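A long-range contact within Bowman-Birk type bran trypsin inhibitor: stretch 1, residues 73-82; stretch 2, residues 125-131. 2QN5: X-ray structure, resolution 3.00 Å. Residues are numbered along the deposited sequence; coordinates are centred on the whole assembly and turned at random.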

ATOM      1  N   GLY A  73      -0.967  13.495 -25.223  1.00 78.19           N
ATOM      2  CA  GLY A  73      -2.021  12.723 -25.837  1.00 79.79           C
ATOM      3  C   GLY A  73      -2.726  11.840 -24.831  1.00 80.88           C
ATOM      4  O   GLY A  73      -3.935  11.962 -24.608  1.00 81.40           O
ATOM      5  N   ASP A  74      -1.965  10.957 -24.197  1.00 80.84           N
ATOM      6  CA  ASP A  74      -2.566  10.045 -23.253  1.00 80.22           C
ATOM      7  C   ASP A  74      -1.529   9.427 -22.335  1.00 80.78           C
ATOM      8  O   ASP A  74      -1.439   9.804 -21.168  1.00 80.52           O
ATOM      9  N   CYS A  75      -0.763   8.469 -22.859  1.00 81.98           N
ATOM     10  CA  CYS A  75       0.282   7.801 -22.082  1.00 82.21           C
ATOM     11  C   CYS A  75       1.632   8.371 -22.495  1.00 82.58           C
ATOM     12  O   CYS A  75       1.752   8.999 -23.551  1.00 82.87           O
ATOM     13  N   CYS A  76       2.640   8.138 -21.659  1.00 82.95           N
ATOM     14  CA  CYS A  76       4.008   8.597 -21.906  1.00 82.52           C
ATOM     15  C   CYS A  76       4.921   7.828 -20.958  1.00 81.55           C
ATOM     16  O   CYS A  76       4.764   7.923 -19.741  1.00 80.95           O
ATOM     17  N   ASP A  77       5.868   7.068 -21.501  1.00 80.89           N
ATOM     18  CA  ASP A  77       6.776   6.293 -20.660  1.00 79.81           C
ATOM     19  C   ASP A  77       7.848   7.124 -19.954  1.00 79.46           C
ATOM     20  O   ASP A  77       8.191   6.854 -18.798  1.00 79.15           O
ATOM     21  N   LYS A  78       8.381   8.128 -20.642  1.00 79.45           N
ATOM     22  CA  LYS A  78       9.375   9.003 -20.029  1.00 79.27           C
ATOM     23  C   LYS A  78       8.815  10.415 -20.034  1.00 79.86           C
ATOM     24  O   LYS A  78       8.986  11.166 -20.991  1.00 79.24           O
ATOM     25  N   ALA A  79       8.123  10.768 -18.961  1.00 81.14           N
ATOM     26  CA  ALA A  79       7.535  12.090 -18.860  1.00 82.75           C
ATOM     27  C   ALA A  79       8.227  12.907 -17.785  1.00 83.78           C
ATOM     28  O   ALA A  79       8.070  12.642 -16.591  1.00 83.54           O
ATOM     29  N   PHE A  80       8.995  13.900 -18.221  1.00 85.24           N
ATOM     30  CA  PHE A  80       9.721  14.789 -17.320  1.00 87.01           C
ATOM     31  C   PHE A  80       8.697  15.329 -16.333  1.00 87.02           C
ATOM     32  O   PHE A  80       7.513  15.052 -16.461  1.00 86.59           O
ATOM     33  N   CYS A  81       9.136  16.106 -15.357  1.00 87.40           N
ATOM     34  CA  CYS A  81       8.192  16.627 -14.388  1.00 89.04           C
ATOM     35  C   CYS A  81       8.647  17.817 -13.559  1.00 89.35           C
ATOM     36  O   CYS A  81       9.753  18.340 -13.737  1.00 89.56           O
ATOM     37  N   ASN A  82       7.763  18.236 -12.653  1.00 89.34           N
ATOM     38  CA  ASN A  82       8.015  19.349 -11.744  1.00 89.35           C
ATOM     39  C   ASN A  82       7.027  19.274 -10.582  1.00 89.26           C
ATOM     40  O   ASN A  82       6.129  20.108 -10.464  1.00 89.04           O
ATOM     41  N   HIS A 125      -0.763  17.214 -13.588  1.00 79.91           N
ATOM     42  CA  HIS A 125      -0.379  15.852 -13.202  1.00 79.01           C
ATOM     43  C   HIS A 125      -0.342  14.881 -14.378  1.00 77.83           C
ATOM     44  O   HIS A 125      -1.373  14.549 -14.958  1.00 77.85           O
ATOM     45  N   PRO A 126       0.851  14.388 -14.725  1.00 76.94           N
ATOM     46  CA  PRO A 126       0.959  13.455 -15.844  1.00 76.67           C
ATOM     47  C   PRO A 126       0.173  12.183 -15.589  1.00 76.95           C
ATOM     48  O   PRO A 126       0.027  11.732 -14.450  1.00 77.11           O
ATOM     49  N   GLY A 127      -0.347  11.608 -16.661  1.00 77.07           N
ATOM     50  CA  GLY A 127      -1.091  10.378 -16.515  1.00 75.99           C
ATOM     51  C   GLY A 127      -0.074   9.268 -16.446  1.00 75.43           C
ATOM     52  O   GLY A 127       1.097   9.529 -16.197  1.00 75.34           O
ATOM     53  N   PRO A 128      -0.485   8.019 -16.675  1.00 75.59           N
ATOM     54  CA  PRO A 128       0.421   6.871 -16.631  1.00 75.88           C
ATOM     55  C   PRO A 128       1.454   6.837 -17.760  1.00 76.69           C
ATOM     56  O   PRO A 128       1.557   7.769 -18.563  1.00 76.68           O
ATOM     57  N   VAL A 129       2.221   5.750 -17.800  1.00 77.88           N
ATOM     58  CA  VAL A 129       3.242   5.547 -18.820  1.00 78.80           C
ATOM     59  C   VAL A 129       2.666   4.583 -19.847  1.00 79.92           C
ATOM     60  O   VAL A 129       1.534   4.118 -19.696  1.00 79.29           O
ATOM     61  N   CYS A 130       3.443   4.269 -20.879  1.00 81.38           N
ATOM     62  CA  CYS A 130       2.953   3.379 -21.925  1.00 82.92           C
ATOM     63  C   CYS A 130       3.362   1.906 -21.793  1.00 83.98           C
ATOM     64  O   CYS A 130       2.539   1.006 -21.995  1.00 82.95           O
ATOM     65  N   LYS A 131       4.631   1.666 -21.465  1.00 85.18           N
ATOM     66  CA  LYS A 131       5.148   0.302 -21.299  1.00 85.78           C
ATOM     67  C   LYS A 131       5.055  -0.145 -19.844  1.00 85.80           C
ATOM     68  O   LYS A 131       6.115  -0.487 -19.266  1.00 60.41           O
TER

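The carboxylate of Asp77 is the main polar anchor. Its CA-to-CB bond runs sideways to stretch 2, but an m rotamer (chi1 -83°) brings the end of the side chain nearer. Asp77 OD1 accepts a hydrogen bond from Lys131 N at 2.5 Å and a weak one from Cys130 N at 2.8 Å, so one oxygen serves two consecutive amides. Asp77 covers more area against stretch 2 than any other residue of stretch 1. Lys131 NZ lies 4.6 Å from Asp77 OD2, beyond a salt bridge, and OD2 is less surely placed.

The backbone adds a weak hydrogen bond from Cys76 N to Pro128 O, 3.3 Å. Next to it, Val129 CA makes a CA-H...O contact with Cys76 O at 3.0 Å.

The covalent tie is the disulfide Cys75 SG to Cys130 SG, 2.0 Å, with chi3 98°. Cys75 points toward stretch 2 as a p rotamer; Cys130 sets out sideways as m. Cys75 CB also packs 3.6 Å from Val129 O.

Val129, an m rotamer, points sideways, and its CB sits 3.2 Å from Asp77 OD1. Farther along, Cys81 and Pro126 point toward each other's stretch, with Cys81 SG 3.8 Å from Pro126 CG. Cys76 points away and is bonded covalently elsewhere in the structure. Lys78 also points away and makes no contact.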

ATOM      1  CB  ASP A  74      -3.299   8.961 -24.029  1.00 79.17           C
ATOM      2  CG  ASP A  74      -4.201   8.154 -23.161  1.00 77.70           C
ATOM      3  OD1 ASP A  74      -5.161   8.742 -22.622  1.00 75.80           O
ATOM      4  OD2 ASP A  74      -3.942   6.939 -23.016  1.00 77.66           O
ATOM      5  CB  CYS A  75       0.300   6.290 -22.350  1.00 82.51           C
ATOM      6  SG  CYS A  75       1.098   5.861 -23.932  1.00 84.72           S
ATOM      7  CB  CYS A  76       4.135  10.103 -21.632  1.00 82.58           C
ATOM      8  SG  CYS A  76       5.857  10.714 -21.591  1.00 84.29           S
ATOM      9  CB  ASP A  77       7.416   5.164 -21.469  1.00 78.54           C
ATOM     10  CG  ASP A  77       6.514   3.947 -21.564  1.00 77.46           C
ATOM     11  OD1 ASP A  77       6.132   3.418 -20.497  1.00 77.16           O
ATOM     12  OD2 ASP A  77       6.187   3.522 -22.691  1.00 75.91           O
ATOM     13  CB  LYS A  78      10.706   8.954 -20.790  1.00 78.00           C
ATOM     14  CG  LYS A  78      11.610   7.776 -20.429  1.00 75.13           C
ATOM     15  CD  LYS A  78      12.484   8.062 -19.207  1.00 72.63           C
ATOM     16  CE  LYS A  78      11.676   8.187 -17.926  1.00 69.76           C
ATOM     17  NZ  LYS A  78      12.550   8.283 -16.732  1.00 67.68           N
ATOM     18  CB  ALA A  79       6.044  11.980 -18.561  1.00 82.98           C
ATOM     19  CB  PHE A  80      10.337  15.937 -18.126  1.00 89.07           C
ATOM     20  CG  PHE A  80      11.546  16.572 -17.481  1.00 90.91           C
ATOM     21  CD1 PHE A  80      11.441  17.243 -16.259  1.00 91.73           C
ATOM     22  CD2 PHE A  80      12.788  16.524 -18.116  1.00 91.11           C
ATOM     23  CE1 PHE A  80      12.553  17.860 -15.679  1.00 91.85           C
ATOM     24  CE2 PHE A  80      13.907  17.137 -17.549  1.00 91.43           C
ATOM     25  CZ  PHE A  80      13.790  17.808 -16.326  1.00 91.78           C
ATOM     26  CB  CYS A  81       7.770  15.505 -13.444  1.00 89.84           C
ATOM     27  SG  CYS A  81       6.282  14.625 -13.994  1.00 91.40           S
ATOM     28  CB  ASN A  82       7.852  20.687 -12.464  1.00 89.58           C
ATOM     29  CG  ASN A  82       8.589  20.738 -13.784  1.00 89.93           C
ATOM     30  OD1 ASN A  82       8.085  20.261 -14.808  1.00 89.89           O
ATOM     31  ND2 ASN A  82       9.794  21.304 -13.771  1.00 89.37           N
ATOM     32  CB  HIS A 125      -1.383  15.359 -12.175  1.00 79.11           C
ATOM     33  CG  HIS A 125      -2.664  16.128 -12.208  1.00 79.95           C
ATOM     34  ND1 HIS A 125      -3.326  16.408 -13.384  1.00 80.27           N
ATOM     35  CD2 HIS A 125      -3.370  16.735 -11.226  1.00 80.84           C
ATOM     36  CE1 HIS A 125      -4.383  17.155 -13.127  1.00 80.66           C
ATOM     37  NE2 HIS A 125      -4.433  17.369 -11.824  1.00 81.03           N
ATOM     38  CB  PRO A 126       2.451  13.190 -15.915  1.00 77.13           C
ATOM     39  CG  PRO A 126       2.839  13.212 -14.475  1.00 76.78           C
ATOM     40  CD  PRO A 126       2.109  14.436 -13.964  1.00 76.76           C
ATOM     41  CB  PRO A 128      -0.536   5.683 -16.688  1.00 75.17           C
ATOM     42  CG  PRO A 128      -1.651   6.198 -17.523  1.00 75.00           C
ATOM     43  CD  PRO A 128      -1.863   7.581 -16.950  1.00 75.68           C
ATOM     44  CB  VAL A 129       4.543   4.949 -18.219  1.00 78.30           C
ATOM     45  CG1 VAL A 129       5.176   5.939 -17.250  1.00 77.40           C
ATOM     46  CG2 VAL A 129       4.236   3.642 -17.507  1.00 78.43           C
ATOM     47  CB  CYS A 130       3.390   3.919 -23.281  1.00 83.09           C
ATOM     48  SG  CYS A 130       3.090   5.703 -23.513  1.00 83.16           S
ATOM     49  CB  LYS A 131       6.614   0.206 -21.766  1.00 86.26           C
ATOM     50  CG  LYS A 131       6.816   0.359 -23.275  1.00 86.70           C
ATOM     51  CD  LYS A 131       8.184  -0.151 -23.749  1.00 86.89           C
ATOM     52  CE  LYS A 131       9.346   0.675 -23.217  1.00 87.70           C
ATOM     53  NZ  LYS A 131       9.519   0.522 -21.753  1.00 87.85           N
TER